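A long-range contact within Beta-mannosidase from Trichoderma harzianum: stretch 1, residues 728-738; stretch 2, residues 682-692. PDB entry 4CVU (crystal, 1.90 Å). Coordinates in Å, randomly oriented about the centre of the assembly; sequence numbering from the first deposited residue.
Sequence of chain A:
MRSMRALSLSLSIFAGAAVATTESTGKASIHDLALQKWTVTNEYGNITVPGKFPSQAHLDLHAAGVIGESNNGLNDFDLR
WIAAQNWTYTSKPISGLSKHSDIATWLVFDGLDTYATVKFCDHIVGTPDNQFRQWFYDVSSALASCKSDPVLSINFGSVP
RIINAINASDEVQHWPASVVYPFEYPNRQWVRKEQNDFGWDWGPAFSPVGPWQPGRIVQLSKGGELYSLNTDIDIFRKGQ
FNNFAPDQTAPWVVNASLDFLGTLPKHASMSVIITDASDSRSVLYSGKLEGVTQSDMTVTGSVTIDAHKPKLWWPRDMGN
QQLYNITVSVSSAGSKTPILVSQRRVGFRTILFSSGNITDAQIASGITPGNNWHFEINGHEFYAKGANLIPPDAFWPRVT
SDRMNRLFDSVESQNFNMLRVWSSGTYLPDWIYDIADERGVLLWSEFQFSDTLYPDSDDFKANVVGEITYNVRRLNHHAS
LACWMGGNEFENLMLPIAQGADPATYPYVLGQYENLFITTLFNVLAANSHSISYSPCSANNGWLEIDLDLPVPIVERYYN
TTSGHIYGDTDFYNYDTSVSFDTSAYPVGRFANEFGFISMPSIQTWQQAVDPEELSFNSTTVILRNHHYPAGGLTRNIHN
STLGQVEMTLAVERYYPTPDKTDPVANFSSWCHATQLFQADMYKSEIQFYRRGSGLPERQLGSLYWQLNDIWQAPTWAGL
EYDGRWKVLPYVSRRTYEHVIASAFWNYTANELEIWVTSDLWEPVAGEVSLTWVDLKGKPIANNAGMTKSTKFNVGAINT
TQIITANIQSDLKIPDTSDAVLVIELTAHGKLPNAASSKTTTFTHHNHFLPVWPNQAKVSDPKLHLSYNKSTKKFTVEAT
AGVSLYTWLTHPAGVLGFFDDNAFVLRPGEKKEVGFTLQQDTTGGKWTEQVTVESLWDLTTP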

# COMPACT_ATOMS: atom_id res chain seq x y z
N VAL A 728 19.15 -10.84 -9.23
CA VAL A 728 20.46 -10.97 -9.82
C VAL A 728 20.78 -12.45 -10.05
O VAL A 728 21.39 -12.77 -11.06
CB VAL A 728 21.57 -10.31 -8.98
CG1 VAL A 728 22.95 -10.50 -9.59
CG2 VAL A 728 21.31 -8.82 -8.84
N LEU A 729 20.35 -13.34 -9.15
CA LEU A 729 20.69 -14.77 -9.22
C LEU A 729 20.48 -15.48 -10.57
O LEU A 729 21.37 -16.13 -11.09
CB LEU A 729 19.95 -15.55 -8.14
CG LEU A 729 20.04 -17.08 -8.20
CD1 LEU A 729 21.49 -17.56 -8.09
CD2 LEU A 729 19.21 -17.60 -7.05
N PRO A 730 19.29 -15.39 -11.13
CA PRO A 730 19.01 -16.12 -12.37
C PRO A 730 19.83 -15.67 -13.56
O PRO A 730 19.98 -16.46 -14.48
CB PRO A 730 17.47 -15.88 -12.59
CG PRO A 730 17.15 -14.75 -11.70
CD PRO A 730 18.09 -14.79 -10.54
N TYR A 731 20.26 -14.39 -13.59
CA TYR A 731 21.16 -13.89 -14.63
C TYR A 731 22.51 -14.53 -14.53
O TYR A 731 23.13 -14.90 -15.54
CB TYR A 731 21.30 -12.38 -14.53
CG TYR A 731 20.07 -11.62 -15.00
CD1 TYR A 731 19.75 -11.58 -16.35
CD2 TYR A 731 19.23 -10.98 -14.10
CE1 TYR A 731 18.62 -10.89 -16.78
CE2 TYR A 731 18.12 -10.29 -14.55
CZ TYR A 731 17.82 -10.27 -15.90
OH TYR A 731 16.72 -9.56 -16.35
N VAL A 732 23.01 -14.67 -13.30
CA VAL A 732 24.31 -15.36 -13.04
C VAL A 732 24.32 -16.90 -13.22
O VAL A 732 25.24 -17.47 -13.81
CB VAL A 732 24.82 -15.00 -11.64
CG1 VAL A 732 26.18 -15.65 -11.39
CG2 VAL A 732 24.98 -13.48 -11.51
N SER A 733 23.29 -17.56 -12.70
CA SER A 733 23.09 -18.99 -12.91
C SER A 733 22.87 -19.34 -14.40
O SER A 733 23.36 -20.36 -14.86
CB SER A 733 21.98 -19.47 -11.99
OG SER A 733 20.70 -18.95 -12.33
N ARG A 734 22.16 -18.49 -15.16
CA ARG A 734 22.06 -18.69 -16.62
C ARG A 734 23.42 -18.87 -17.26
O ARG A 734 23.61 -19.79 -18.08
CB ARG A 734 21.36 -17.52 -17.31
CG ARG A 734 21.51 -17.48 -18.84
CD ARG A 734 21.15 -16.11 -19.39
NE ARG A 734 19.71 -15.89 -19.61
CZ ARG A 734 19.10 -14.71 -19.55
NH1 ARG A 734 19.75 -13.62 -19.20
NH2 ARG A 734 17.83 -14.60 -19.85
N ARG A 735 24.37 -17.97 -16.93
CA ARG A 735 25.70 -18.01 -17.51
C ARG A 735 26.40 -19.22 -16.98
O ARG A 735 27.12 -19.91 -17.73
CB ARG A 735 26.54 -16.77 -17.18
CG ARG A 735 26.18 -15.52 -17.98
CD ARG A 735 27.31 -14.48 -17.84
NE ARG A 735 27.44 -13.96 -16.47
CZ ARG A 735 26.76 -12.90 -16.00
NH1 ARG A 735 25.91 -12.22 -16.78
NH2 ARG A 735 26.95 -12.52 -14.74
N THR A 736 26.20 -19.49 -15.70
CA THR A 736 26.92 -20.58 -15.06
C THR A 736 26.30 -21.96 -15.41
O THR A 736 26.93 -22.97 -15.13
CB THR A 736 27.01 -20.38 -13.52
OG1 THR A 736 27.20 -19.00 -13.23
CG2 THR A 736 28.17 -21.17 -12.92
N TYR A 737 25.10 -21.98 -15.97
CA TYR A 737 24.48 -23.20 -16.49
C TYR A 737 24.65 -23.34 -18.04
O TYR A 737 24.02 -24.18 -18.68
CB TYR A 737 22.99 -23.26 -16.09
CG TYR A 737 22.67 -23.72 -14.65
CD1 TYR A 737 23.58 -24.45 -13.89
CD2 TYR A 737 21.43 -23.47 -14.10
CE1 TYR A 737 23.25 -24.90 -12.61
CE2 TYR A 737 21.10 -23.94 -12.82
CZ TYR A 737 22.04 -24.64 -12.07
OH TYR A 737 21.73 -25.08 -10.80
N GLU A 738 25.48 -22.50 -18.64
CA GLU A 738 25.74 -22.64 -20.07
C GLU A 738 26.47 -23.98 -20.34
O GLU A 738 27.13 -24.54 -19.45
CB GLU A 738 26.56 -21.45 -20.59
CG GLU A 738 25.74 -20.17 -20.76
CD GLU A 738 26.45 -19.13 -21.60
OE1 GLU A 738 26.76 -19.46 -22.74
OE2 GLU A 738 26.73 -18.04 -21.13
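Stretch 2 (682-692) MYKSEIQFYRR

The strongest polar link between the two stretches is made by a single side chain, that of Arg691, near the C-terminal end of stretch 2. Its NH1 donates to Thr736 O at 2.8 Å, with an N-H...acceptor angle of 145°, and to Glu738 O at 2.7 Å and 156°. A third hydrogen bond, from Arg691 NH2 to Glu738 O, is longer at 3.0 Å and more bent at 135°, so Glu738 O receives both terminal nitrogens. Both carbonyl oxygens lie at the edge of the guanidinium, near its plane, as expected for acceptors lined up with its N-H bonds. The side chain reaches them with chi1 to chi4 of -71°, -167°, 68° and 173° (m, t and p for the first three; chi4, at 173°, is close to planar).

The two acceptors sit where the helix of stretch 1 gives way to a turn. Residues 729-736 are helical, and Tyr737, at phi/psi -98/10, is the first to leave helical values; Glu738 follows at -66/156, an extended conformation. Thr736 O and Glu738 O thus belong to the end of the helix and the turn beyond it, and the arginine bridges the two. Although the Glu738 CA-to-CB bond points away from stretch 2, its carbonyl still takes part.

Stretch 2 is helical throughout, from Met682 to Arg692, and continues a helix that begins earlier in the chain. The two axes run in nearly the same direction: the angle between their N-to-C vectors is 20°, the signed crossing angle is -20°, and their closest approach is 9.3 Å. The nearest CA pair across the contact is Ser733 CA to Lys684 CA, at 6.2 Å. With this shallow crossing, contacts progress in the same order along both helices, from Leu729 against Tyr683 to the C-terminal end of stretch 1 against Arg691.

Thr736 and Ile687 form the centre of the packing, both with CA-to-CB bonds directed toward the other stretch; Thr736 CG2 lies 3.7 Å from Ile687 CG2. The threonine hydroxyl is turned back to its own helix, where Thr736 OG1 donates to Val732 O at 2.6 Å, while the same OG1 lies 3.7 Å from Lys684 CG. Ile687 also meets Tyr737, with CG2 of the isoleucine 3.6 Å from CE1 of the tyrosine in an oblique approach to the ring. Its other arm extends to Ser733, where Ile687 CD1 is 4.0 Å from Ser733 CB.

Toward the N-terminal end, Val732 CG1 rests 3.6 Å from Lys684 CB. The lysine is all t, and its end leads away from stretch 1; Lys684 NZ nevertheless donates to a water at 3.1 Å from its oxygen, and that water also accepts a weak hydrogen bond from Arg735 NH2 at 3.4 Å. The last apolar contact is Leu729 CD1 to Tyr683 CD2, at 3.4 Å, again oblique to the ring. Altogether the stretches bury 495 Å², both sides summed.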

# COMPACT_ATOMS: atom_id res chain seq x y z
N MET A 682 27.54 -16.20 -4.53
CA MET A 682 27.64 -17.47 -3.79
C MET A 682 27.09 -18.67 -4.58
O MET A 682 27.72 -19.70 -4.61
CB MET A 682 27.02 -17.39 -2.39
CG MET A 682 27.49 -18.53 -1.48
SD MET A 682 26.60 -18.63 0.09
CE MET A 682 24.98 -18.98 -0.55
N TYR A 683 25.95 -18.52 -5.26
CA TYR A 683 25.41 -19.63 -6.03
C TYR A 683 26.35 -19.99 -7.18
O TYR A 683 26.64 -21.18 -7.40
CB TYR A 683 23.98 -19.34 -6.56
CG TYR A 683 22.88 -19.43 -5.52
CD1 TYR A 683 23.02 -18.79 -4.30
CD2 TYR A 683 21.68 -20.04 -5.80
CE1 TYR A 683 22.01 -18.83 -3.36
CE2 TYR A 683 20.66 -20.06 -4.86
CZ TYR A 683 20.84 -19.45 -3.66
OH TYR A 683 19.87 -19.46 -2.69
N LYS A 684 26.86 -18.96 -7.87
CA LYS A 684 27.86 -19.13 -8.93
C LYS A 684 29.04 -19.92 -8.41
O LYS A 684 29.50 -20.88 -9.05
CB LYS A 684 28.34 -17.77 -9.40
CG LYS A 684 29.40 -17.78 -10.45
CD LYS A 684 30.12 -16.42 -10.49
CE LYS A 684 31.21 -16.36 -11.51
NZ LYS A 684 31.88 -15.02 -11.50
N SER A 685 29.52 -19.48 -7.26
CA SER A 685 30.64 -20.16 -6.62
C SER A 685 30.36 -21.66 -6.34
O SER A 685 31.26 -22.54 -6.47
CB SER A 685 31.03 -19.44 -5.34
OG SER A 685 32.18 -20.05 -4.75
N GLU A 686 29.12 -21.98 -5.94
CA GLU A 686 28.78 -23.36 -5.71
C GLU A 686 28.54 -24.09 -7.02
O GLU A 686 29.04 -25.18 -7.20
CB GLU A 686 27.58 -23.51 -4.76
CG GLU A 686 27.92 -23.16 -3.33
CD GLU A 686 26.84 -23.50 -2.34
OE1 GLU A 686 26.29 -24.59 -2.38
OE2 GLU A 686 26.58 -22.67 -1.47
N ILE A 687 27.77 -23.51 -7.94
CA ILE A 687 27.47 -24.21 -9.16
C ILE A 687 28.71 -24.61 -9.97
O ILE A 687 28.76 -25.70 -10.53
CB ILE A 687 26.56 -23.39 -10.09
CG1 ILE A 687 25.17 -23.27 -9.46
CG2 ILE A 687 26.51 -24.12 -11.43
CD1 ILE A 687 24.23 -22.29 -10.15
N GLN A 688 29.67 -23.70 -10.11
CA GLN A 688 30.88 -24.00 -10.88
C GLN A 688 31.69 -25.11 -10.18
O GLN A 688 32.32 -25.92 -10.82
CB GLN A 688 31.73 -22.75 -11.08
CG GLN A 688 32.36 -22.16 -9.82
CD GLN A 688 33.21 -20.92 -10.11
OE1 GLN A 688 32.86 -20.07 -10.95
NE2 GLN A 688 34.35 -20.82 -9.42
N PHE A 689 31.65 -25.14 -8.86
CA PHE A 689 32.33 -26.21 -8.09
C PHE A 689 31.63 -27.58 -8.26
O PHE A 689 32.28 -28.61 -8.46
CB PHE A 689 32.40 -25.81 -6.61
CG PHE A 689 32.76 -26.92 -5.69
CD1 PHE A 689 34.07 -27.18 -5.39
CD2 PHE A 689 31.77 -27.70 -5.13
CE1 PHE A 689 34.40 -28.20 -4.55
CE2 PHE A 689 32.09 -28.76 -4.29
CZ PHE A 689 33.41 -29.00 -4.00
N TYR A 690 30.31 -27.59 -8.23
CA TYR A 690 29.54 -28.82 -8.49
C TYR A 690 29.79 -29.34 -9.92
O TYR A 690 30.03 -30.53 -10.12
CB TYR A 690 28.03 -28.63 -8.24
CG TYR A 690 27.66 -28.29 -6.82
CD1 TYR A 690 28.27 -28.91 -5.73
CD2 TYR A 690 26.70 -27.27 -6.56
CE1 TYR A 690 27.96 -28.54 -4.43
CE2 TYR A 690 26.38 -26.92 -5.26
CZ TYR A 690 27.00 -27.55 -4.20
OH TYR A 690 26.67 -27.19 -2.88
N ARG A 691 29.74 -28.43 -10.89
CA ARG A 691 29.93 -28.81 -12.28
C ARG A 691 31.30 -29.36 -12.63
O ARG A 691 31.39 -30.30 -13.36
CB ARG A 691 29.67 -27.67 -13.20
CG ARG A 691 28.18 -27.33 -13.23
CD ARG A 691 27.95 -26.39 -14.39
NE ARG A 691 28.15 -27.03 -15.70
CZ ARG A 691 27.87 -26.43 -16.86
NH1 ARG A 691 27.37 -25.18 -16.86
NH2 ARG A 691 28.04 -27.06 -18.01
N ARG A 692 32.34 -28.68 -12.17
CA ARG A 692 33.72 -29.20 -12.27
C ARG A 692 33.88 -30.62 -11.71
O ARG A 692 34.72 -31.43 -12.16
CB ARG A 692 34.68 -28.25 -11.55
CG ARG A 692 36.14 -28.70 -11.62
CD ARG A 692 37.10 -27.82 -10.84
NE ARG A 692 36.84 -27.88 -9.41
CZ ARG A 692 37.51 -27.17 -8.49
NH1 ARG A 692 38.50 -26.36 -8.85
NH2 ARG A 692 37.17 -27.28 -7.21
O HOH W 1 29.82 -13.62 -13.34